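Local coordinates for protein putative isohexenylglutaconyl-CoA hydratase (Pseudomonas aeruginosa, PDB 4ZU2) that probably hydrates isohexenylglutaconyl-CoA in the breakdown of acyclic terpenes such as citronellate, as a member of the crotonase family, at residues 120-125 / 180-185; 94-99 / 150-155; 106-111 / 195-200. All blocks are in the same frame, centred on the assembly; numbering follows the deposited sequence.

The three contacts join helices and the main sheet of one crotonase-fold subunit. Interactions 1 and 2 have centres about 11 Å apart and touch directly: V123 CG1 lies 3.7 Å from F152 CD1, and V123 CG2 lies 3.9 Å from A98 CB. Interaction 1 also meets interaction 3, about 11 Å away between centres, where F185 CD1 lies 3.5 Å from R196 NE and S124 CB sits 3.9 Å from A107 CB. Interactions 2 and 3 do not touch; their centres are about 20 Å apart, so 120-125 and 180-185 bridge them. Interactions 1 and 2 both reach the second subunit, whereas interaction 3 lies within its own chain.

Interaction 1 (120-125 / 180-185); sequences LACVSD and LGLVHF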
loop_
_atom_site.group_PDB
_atom_site.type_symbol
_atom_site.label_atom_id
_atom_site.label_comp_id
_atom_site.label_asym_id
_atom_site.label_seq_id
_atom_site.Cartn_x
_atom_site.Cartn_y
_atom_site.Cartn_z
ATOM N N LEU A 120 0.936 2.630 -18.509
ATOM C CA LEU A 120 -0.505 2.494 -18.756
ATOM C C LEU A 120 -1.168 1.383 -17.952
ATOM O O LEU A 120 -2.317 1.490 -17.606
ATOM C CB LEU A 120 -0.772 2.145 -20.209
ATOM C CG LEU A 120 -0.430 3.134 -21.301
ATOM C CD1 LEU A 120 -0.708 2.467 -22.643
ATOM C CD2 LEU A 120 -1.275 4.393 -21.142
ATOM N N ALA A 121 -0.465 0.280 -17.767
ATOM C CA ALA A 121 -0.996 -0.852 -16.992
ATOM C C ALA A 121 -1.332 -0.381 -15.553
ATOM O O ALA A 121 -2.302 -0.806 -14.938
ATOM C CB ALA A 121 0.023 -1.986 -16.974
ATOM N N CYS A 122 -0.514 0.532 -15.058
ATOM C CA CYS A 122 -0.560 0.969 -13.679
ATOM C C CYS A 122 -1.755 1.837 -13.391
ATOM O O CYS A 122 -2.020 2.123 -12.241
ATOM C CB CYS A 122 0.706 1.755 -13.340
ATOM S SG CYS A 122 2.186 0.822 -13.026
ATOM N N VAL A 123 -2.459 2.282 -14.429
ATOM C CA VAL A 123 -3.617 3.155 -14.233
ATOM C C VAL A 123 -4.945 2.516 -14.653
ATOM O O VAL A 123 -5.974 3.198 -14.787
ATOM C CB VAL A 123 -3.433 4.535 -14.917
ATOM C CG1 VAL A 123 -2.105 5.153 -14.484
ATOM C CG2 VAL A 123 -3.515 4.431 -16.407
ATOM N N SER A 124 -4.921 1.211 -14.861
ATOM C CA SER A 124 -6.152 0.483 -15.145
ATOM C C SER A 124 -6.922 0.162 -13.829
ATOM O O SER A 124 -6.309 -0.024 -12.762
ATOM C CB SER A 124 -5.827 -0.806 -15.916
ATOM O OG SER A 124 -4.986 -1.652 -15.154
ATOM N N ASP A 125 -8.246 0.093 -13.911
ATOM C CA ASP A 125 -9.063 -0.472 -12.815
ATOM C C ASP A 125 -8.922 -2.008 -12.728
ATOM O O ASP A 125 -8.933 -2.573 -11.656
ATOM C CB ASP A 125 -10.535 -0.116 -12.969
ATOM C CG ASP A 125 -10.776 1.371 -13.024
ATOM O OD1 ASP A 125 -10.283 2.071 -12.116
ATOM O OD2 ASP A 125 -11.449 1.827 -13.966
ATOM N N LEU A 180 2.955 -9.263 -7.025
ATOM C CA LEU A 180 3.340 -7.904 -6.591
ATOM C C LEU A 180 2.172 -6.936 -6.577
ATOM O O LEU A 180 2.334 -5.786 -6.183
ATOM C CB LEU A 180 4.450 -7.326 -7.505
ATOM C CG LEU A 180 5.807 -8.012 -7.522
ATOM C CD1 LEU A 180 6.737 -7.495 -8.633
ATOM C CD2 LEU A 180 6.467 -7.833 -6.209
ATOM N N GLY A 181 0.994 -7.385 -7.004
ATOM C CA GLY A 181 -0.191 -6.537 -7.005
ATOM C C GLY A 181 -0.252 -5.571 -8.184
ATOM O O GLY A 181 -0.995 -4.570 -8.175
ATOM N N LEU A 182 0.514 -5.874 -9.225
ATOM C CA LEU A 182 0.616 -4.976 -10.379
ATOM C C LEU A 182 -0.567 -5.175 -11.301
ATOM O O LEU A 182 -1.087 -4.236 -11.930
ATOM C CB LEU A 182 1.926 -5.253 -11.136
ATOM C CG LEU A 182 2.143 -4.375 -12.362
ATOM C CD1 LEU A 182 1.792 -2.920 -12.086
ATOM C CD2 LEU A 182 3.614 -4.481 -12.825
ATOM N N VAL A 183 -0.982 -6.431 -11.398
ATOM C CA VAL A 183 -2.162 -6.798 -12.169
ATOM C C VAL A 183 -3.063 -7.649 -11.259
ATOM O O VAL A 183 -2.617 -8.142 -10.197
ATOM C CB VAL A 183 -1.756 -7.568 -13.451
ATOM C CG1 VAL A 183 -0.758 -6.734 -14.287
ATOM C CG2 VAL A 183 -1.166 -8.968 -13.094
ATOM N N HIS A 184 -4.318 -7.799 -11.669
ATOM C CA HIS A 184 -5.357 -8.444 -10.862
ATOM C C HIS A 184 -5.579 -9.923 -11.196
ATOM O O HIS A 184 -6.066 -10.657 -10.360
ATOM C CB HIS A 184 -6.682 -7.713 -11.061
ATOM C CG HIS A 184 -6.688 -6.292 -10.582
ATOM N ND1 HIS A 184 -6.436 -5.231 -11.415
ATOM C CD2 HIS A 184 -6.948 -5.766 -9.358
ATOM C CE1 HIS A 184 -6.523 -4.105 -10.724
ATOM N NE2 HIS A 184 -6.841 -4.401 -9.481
ATOM N N PHE A 185 -5.260 -10.334 -12.426
ATOM C CA PHE A 185 -5.344 -11.723 -12.862
ATOM C C PHE A 185 -4.170 -12.076 -13.801
ATOM O O PHE A 185 -3.751 -11.256 -14.643
ATOM C CB PHE A 185 -6.628 -11.941 -13.677
ATOM C CG PHE A 185 -7.903 -11.482 -12.987
ATOM C CD1 PHE A 185 -8.460 -12.225 -11.943
ATOM C CD2 PHE A 185 -8.568 -10.343 -13.416
ATOM C CE1 PHE A 185 -9.641 -11.809 -11.325
ATOM C CE2 PHE A 185 -9.735 -9.932 -12.813
ATOM C CZ PHE A 185 -10.276 -10.664 -11.761
#
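In L182, CG anti to the backbone N (chi1 -180°) and a chi2 of 44° put CD1 beside C122, while H184, with CG anti to its own carbonyl carbon (chi1 -64°), turns its ring toward the backbone of D125. In this crotonase fold the contact joins helix 116-121 and the turn that follows it to the loop that leads from helix 174-179 into strand 185-187. The apolar half is small: L182 CD1 meets C122 SG at 3.9 Å. In the polar half, D125 O lies 3.0 Å from H184 CE1, approaching the ring obliquely, with no hydrogen bond across the two segments. The imidazole is fixed instead by hydrogen bonds at both nitrogens, ND1 with the backbone N of A127 and NE2 with the carbonyl O of T160 of the second subunit. D125 has its carboxylate turned elsewhere, in salt bridges from OD2 to K216 and from OD1 to R163 of the second subunit, so the contact sits beside the subunit interface. G181, at positive phi, closes a Schellman motif just before L182, and 121-124 forms a type I turn in which S124 OG donates to A121 O at 2.8 Å.

Interaction 2 (94-99 / 150-155); sequences LLEEAQ and APFVVR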
loop_
_atom_site.group_PDB
_atom_site.type_symbol
_atom_site.label_atom_id
_atom_site.label_comp_id
_atom_site.label_asym_id
_atom_site.label_seq_id
_atom_site.Cartn_x
_atom_site.Cartn_y
_atom_site.Cartn_z
ATOM N N LEU A 94 -1.616 11.966 -20.298
ATOM C CA LEU A 94 -2.365 10.762 -20.711
ATOM C C LEU A 94 -2.646 9.865 -19.503
ATOM O O LEU A 94 -3.719 9.354 -19.378
ATOM C CB LEU A 94 -1.642 9.963 -21.793
ATOM C CG LEU A 94 -2.056 8.498 -21.982
ATOM C CD1 LEU A 94 -3.519 8.342 -22.260
ATOM C CD2 LEU A 94 -1.288 7.902 -23.153
ATOM N N LEU A 95 -1.658 9.681 -18.622
ATOM C CA LEU A 95 -1.792 8.758 -17.506
ATOM C C LEU A 95 -2.791 9.323 -16.517
ATOM O O LEU A 95 -3.568 8.587 -15.907
ATOM C CB LEU A 95 -0.436 8.483 -16.809
ATOM C CG LEU A 95 0.716 7.827 -17.591
ATOM C CD1 LEU A 95 2.038 7.769 -16.749
ATOM C CD2 LEU A 95 0.352 6.441 -18.122
ATOM N N GLU A 96 -2.805 10.643 -16.407
ATOM C CA GLU A 96 -3.702 11.298 -15.471
ATOM C C GLU A 96 -5.135 11.097 -15.900
ATOM O O GLU A 96 -6.001 10.806 -15.064
ATOM C CB GLU A 96 -3.445 12.806 -15.388
ATOM C CG GLU A 96 -2.233 13.174 -14.610
ATOM C CD GLU A 96 -2.098 14.696 -14.408
ATOM O OE1 GLU A 96 -2.417 15.147 -13.273
ATOM O OE2 GLU A 96 -1.655 15.408 -15.373
ATOM N N GLU A 97 -5.371 11.289 -17.195
ATOM C CA GLU A 97 -6.710 11.248 -17.769
ATOM C C GLU A 97 -7.223 9.819 -18.005
ATOM O O GLU A 97 -8.437 9.593 -18.096
ATOM C CB GLU A 97 -6.767 12.075 -19.044
ATOM C CG GLU A 97 -6.339 13.570 -18.894
ATOM C CD GLU A 97 -5.708 14.187 -20.191
ATOM O OE1 GLU A 97 -5.709 13.551 -21.251
ATOM O OE2 GLU A 97 -5.222 15.325 -20.155
ATOM N N ALA A 98 -6.310 8.857 -18.089
ATOM C CA ALA A 98 -6.734 7.480 -18.176
ATOM C C ALA A 98 -7.119 7.015 -16.751
ATOM O O ALA A 98 -8.220 6.508 -16.534
ATOM C CB ALA A 98 -5.637 6.616 -18.768
ATOM N N GLN A 99 -6.193 7.204 -15.807
ATOM C CA GLN A 99 -6.394 6.933 -14.378
ATOM C C GLN A 99 -7.730 7.481 -13.888
ATOM O O GLN A 99 -8.453 6.828 -13.119
ATOM C CB GLN A 99 -5.263 7.561 -13.543
ATOM C CG GLN A 99 -5.364 7.360 -11.987
ATOM C CD GLN A 99 -4.715 6.083 -11.519
ATOM O OE1 GLN A 99 -4.851 5.040 -12.149
ATOM N NE2 GLN A 99 -3.935 6.173 -10.445
ATOM N N ALA A 150 6.594 7.368 -12.098
ATOM C CA ALA A 150 6.931 7.171 -10.681
ATOM C C ALA A 150 5.714 7.192 -9.737
ATOM O O ALA A 150 5.475 6.265 -8.972
ATOM C CB ALA A 150 7.947 8.177 -10.218
ATOM N N PRO A 151 4.931 8.253 -9.797
ATOM C CA PRO A 151 3.787 8.360 -8.888
ATOM C C PRO A 151 2.708 7.311 -9.138
ATOM O O PRO A 151 2.055 6.880 -8.218
ATOM C CB PRO A 151 3.262 9.770 -9.173
ATOM C CG PRO A 151 3.850 10.186 -10.409
ATOM C CD PRO A 151 5.131 9.484 -10.559
ATOM N N PHE A 152 2.559 6.862 -10.379
ATOM C CA PHE A 152 1.539 5.901 -10.667
ATOM C C PHE A 152 1.977 4.458 -10.262
ATOM O O PHE A 152 1.156 3.625 -9.889
ATOM C CB PHE A 152 1.071 6.015 -12.114
ATOM C CG PHE A 152 0.417 7.345 -12.454
ATOM C CD1 PHE A 152 -0.882 7.621 -12.048
ATOM C CD2 PHE A 152 1.101 8.295 -13.220
ATOM C CE1 PHE A 152 -1.478 8.818 -12.383
ATOM C CE2 PHE A 152 0.541 9.493 -13.521
ATOM C CZ PHE A 152 -0.754 9.769 -13.112
ATOM N N VAL A 153 3.265 4.189 -10.277
ATOM C CA VAL A 153 3.728 2.880 -9.882
ATOM C C VAL A 153 3.771 2.762 -8.350
ATOM O O VAL A 153 3.480 1.703 -7.807
ATOM C CB VAL A 153 5.101 2.499 -10.509
ATOM C CG1 VAL A 153 6.215 3.395 -10.006
ATOM C CG2 VAL A 153 5.447 1.018 -10.210
ATOM N N VAL A 154 4.163 3.822 -7.663
ATOM C CA VAL A 154 4.124 3.818 -6.196
ATOM C C VAL A 154 2.658 3.661 -5.760
ATOM O O VAL A 154 2.344 2.856 -4.897
ATOM C CB VAL A 154 4.723 5.120 -5.628
ATOM C CG1 VAL A 154 4.553 5.186 -4.101
ATOM C CG2 VAL A 154 6.160 5.253 -6.070
ATOM N N ARG A 155 1.745 4.376 -6.421
ATOM C CA ARG A 155 0.311 4.187 -6.165
ATOM C C ARG A 155 -0.124 2.748 -6.499
ATOM O O ARG A 155 -0.968 2.178 -5.817
ATOM C CB ARG A 155 -0.522 5.216 -6.938
ATOM C CG ARG A 155 -0.594 6.547 -6.220
ATOM C CD ARG A 155 -0.848 7.756 -7.091
ATOM N NE ARG A 155 -0.193 8.887 -6.423
ATOM C CZ ARG A 155 -0.755 10.048 -6.139
ATOM N NH1 ARG A 155 -2.009 10.314 -6.508
ATOM N NH2 ARG A 155 -0.049 10.966 -5.487
HETATM O O HOH W 1 -4.003 8.913 -8.476
HETATM O O HOH W 2 -2.024 3.785 -10.109
#
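Q99 NE2 donates to one water firmly and to a second only weakly, and the two waters link its helix to the facing one across a helix-helix packing of the crotonase fold. The first accepts from NE2 at 3.1 Å and donates to the carbonyl O of F152; the second, weakly bound to Q99 NE2, accepts from R155 NH1 at 3.1 Å, in the plane of the guanidinium. The amide is gripped at its other end too, since Q99 OE1 bonds to R163 of the second subunit. Both ends of the amide thus have partners, which would restrain its rotation within the buried contact.

Helices 81-99 and 149-157 are joined here through segments whose axes approach to 11.4 Å and run 36° from parallel. The ring of F152 reaches from its helix to the other and meets L95, E96 and Q99. L95 lies over one face, its CB 4.0 Å from the ring centroid and 29° off the normal, a CH-pi contact, with L95 CD1 beside F152 CD2 and CE2. Q99 meets the edge instead: its CG stands anti to the backbone N and the chain then bends at chi2, bringing NE2 into the ring plane with the amide turned 83° from the ring. E96 adds CG near CZ, while its carboxylate pairs with R89. L227 of the third subunit packs on F152. The closest apolar approach in the contact joins L95 CB to F152 CE2, at 3.6 Å.

Interaction 3 (106-111 / 195-200); sequences VALVEG and QRLEET
Strand 106-109 and helix 195-200 run almost exactly antiparallel, 178° between their directions, with axes 10.2 Å apart at closest approach and the chains nearest at L108 and L197, whose CA atoms are 7.8 Å apart. This is a helix laid on a beta-sheet, an alpha/beta layer of the crotonase fold: helix 190-205 covers one side of the mixed sheet at strand 104-109. The alternation of the strand decides which residues take part. V106 and L108 direct their side chains toward the helix, whereas the intervening A107 points away, to the other side of the sheet.

L197 is the hub of the helix side and spreads its two methyls over two strand residues. CG stands anti to the backbone N (chi1 173°), sending the branch down toward the sheet, where CD1 meets V106 CG1 at 3.7 Å and CD2 meets L108 CD2 at 3.9 Å. Each methyl of L197 has one strand methyl as its near partner, and the side chains cross at a slant. One turn further along the helix T200 adds a looser contact, its CG2 4.2 Å from V106 CG2. Around this patch L197 also touches V56 of strand 54-59, V106 and L108 both pack against I128, and L193 of the same helix reaches L108, so the apolar layer extends across three neighbouring strands.

The threonine hydroxyl is turned back to its own helix. R196 O accepts from both T200 N and T200 OG1, which approach from opposite faces of its carbonyl plane, and the OG1 bond measures 3.0 Å.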
loop_
_atom_site.group_PDB
_atom_site.type_symbol
_atom_site.label_atom_id
_atom_site.label_comp_id
_atom_site.label_asym_id
_atom_site.label_seq_id
_atom_site.Cartn_x
_atom_site.Cartn_y
_atom_site.Cartn_z
ATOM N N VAL A 106 -10.100 -1.552 -18.467
ATOM C CA VAL A 106 -9.523 -2.885 -18.333
ATOM C C VAL A 106 -8.297 -2.983 -19.236
ATOM O O VAL A 106 -8.390 -2.681 -20.416
ATOM C CB VAL A 106 -10.541 -3.995 -18.711
ATOM C CG1 VAL A 106 -9.958 -5.397 -18.423
ATOM C CG2 VAL A 106 -11.840 -3.771 -17.974
ATOM N N ALA A 107 -7.153 -3.387 -18.681
ATOM C CA ALA A 107 -5.995 -3.645 -19.519
ATOM C C ALA A 107 -5.756 -5.140 -19.717
ATOM O O ALA A 107 -5.604 -5.869 -18.772
ATOM C CB ALA A 107 -4.733 -2.955 -18.990
ATOM N N LEU A 108 -5.690 -5.560 -20.977
ATOM C CA LEU A 108 -5.298 -6.912 -21.334
ATOM C C LEU A 108 -3.850 -6.886 -21.836
ATOM O O LEU A 108 -3.560 -6.456 -22.967
ATOM C CB LEU A 108 -6.286 -7.454 -22.382
ATOM C CG LEU A 108 -6.451 -8.977 -22.514
ATOM C CD1 LEU A 108 -6.703 -9.605 -21.169
ATOM C CD2 LEU A 108 -7.593 -9.297 -23.420
ATOM N N VAL A 109 -2.918 -7.279 -20.973
ATOM C CA VAL A 109 -1.501 -7.083 -21.264
ATOM C C VAL A 109 -0.811 -8.413 -21.676
ATOM O O VAL A 109 -0.857 -9.405 -20.973
ATOM C CB VAL A 109 -0.766 -6.358 -20.084
ATOM C CG1 VAL A 109 -1.473 -5.025 -19.721
ATOM C CG2 VAL A 109 -0.684 -7.225 -18.882
ATOM N N GLU A 110 -0.193 -8.404 -22.850
ATOM C CA GLU A 110 0.481 -9.569 -23.395
ATOM C C GLU A 110 1.843 -9.116 -23.825
ATOM O O GLU A 110 2.001 -7.971 -24.194
ATOM C CB GLU A 110 -0.258 -10.078 -24.613
ATOM C CG GLU A 110 -1.681 -10.417 -24.349
ATOM C CD GLU A 110 -2.398 -10.768 -25.618
ATOM O OE1 GLU A 110 -2.322 -11.963 -26.028
ATOM O OE2 GLU A 110 -2.994 -9.828 -26.214
ATOM N N GLY A 111 2.808 -10.032 -23.784
ATOM C CA GLY A 111 4.153 -9.808 -24.299
ATOM C C GLY A 111 4.833 -8.650 -23.602
ATOM O O GLY A 111 4.878 -8.612 -22.379
ATOM N N GLN A 195 -11.613 -15.167 -21.394
ATOM C CA GLN A 195 -12.771 -15.563 -20.621
ATOM C C GLN A 195 -12.782 -14.657 -19.443
ATOM O O GLN A 195 -13.805 -14.087 -19.130
ATOM C CB GLN A 195 -12.780 -17.052 -20.205
ATOM C CG GLN A 195 -11.713 -17.551 -19.220
ATOM C CD GLN A 195 -12.066 -17.436 -17.702
ATOM O OE1 GLN A 195 -13.236 -17.423 -17.316
ATOM N NE2 GLN A 195 -11.033 -17.384 -16.848
ATOM N N ARG A 196 -11.617 -14.472 -18.837
ATOM C CA ARG A 196 -11.476 -13.528 -17.737
ATOM C C ARG A 196 -11.967 -12.152 -18.127
ATOM O O ARG A 196 -12.590 -11.471 -17.327
ATOM C CB ARG A 196 -10.040 -13.426 -17.260
ATOM C CG ARG A 196 -9.890 -12.471 -16.093
ATOM C CD ARG A 196 -10.559 -13.046 -14.855
ATOM N NE ARG A 196 -9.879 -14.260 -14.428
ATOM C CZ ARG A 196 -10.287 -15.052 -13.434
ATOM N NH1 ARG A 196 -11.396 -14.771 -12.736
ATOM N NH2 ARG A 196 -9.569 -16.125 -13.117
ATOM N N LEU A 197 -11.673 -11.740 -19.346
ATOM C CA LEU A 197 -12.062 -10.406 -19.779
ATOM C C LEU A 197 -13.566 -10.295 -19.819
ATOM O O LEU A 197 -14.141 -9.353 -19.276
ATOM C CB LEU A 197 -11.504 -10.063 -21.150
ATOM C CG LEU A 197 -11.990 -8.736 -21.762
ATOM C CD1 LEU A 197 -11.627 -7.569 -20.868
ATOM C CD2 LEU A 197 -11.392 -8.510 -23.160
ATOM N N GLU A 198 -14.203 -11.234 -20.511
ATOM C CA GLU A 198 -15.645 -11.222 -20.610
ATOM C C GLU A 198 -16.303 -11.468 -19.222
ATOM O O GLU A 198 -17.421 -11.027 -18.980
ATOM C CB GLU A 198 -16.122 -12.231 -21.664
ATOM C CG GLU A 198 -17.643 -12.355 -21.726
ATOM C CD GLU A 198 -18.359 -10.999 -21.835
ATOM O OE1 GLU A 198 -18.041 -10.238 -22.790
ATOM O OE2 GLU A 198 -19.239 -10.702 -20.963
ATOM N N GLU A 199 -15.636 -12.188 -18.324
ATOM C CA GLU A 199 -16.187 -12.353 -16.984
ATOM C C GLU A 199 -16.255 -10.974 -16.307
ATOM O O GLU A 199 -17.327 -10.530 -15.878
ATOM C CB GLU A 199 -15.350 -13.310 -16.170
ATOM C CG GLU A 199 -15.881 -13.516 -14.779
ATOM C CD GLU A 199 -17.360 -13.900 -14.749
ATOM O OE1 GLU A 199 -17.818 -14.603 -15.693
ATOM O OE2 GLU A 199 -18.055 -13.503 -13.775
ATOM N N THR A 200 -15.106 -10.292 -16.289
ATOM C CA THR A 200 -14.960 -8.940 -15.741
ATOM C C THR A 200 -16.029 -8.030 -16.319
ATOM O O THR A 200 -16.697 -7.306 -15.603
ATOM C CB THR A 200 -13.600 -8.361 -16.102
ATOM O OG1 THR A 200 -12.561 -9.141 -15.487
ATOM C CG2 THR A 200 -13.472 -6.886 -15.673
#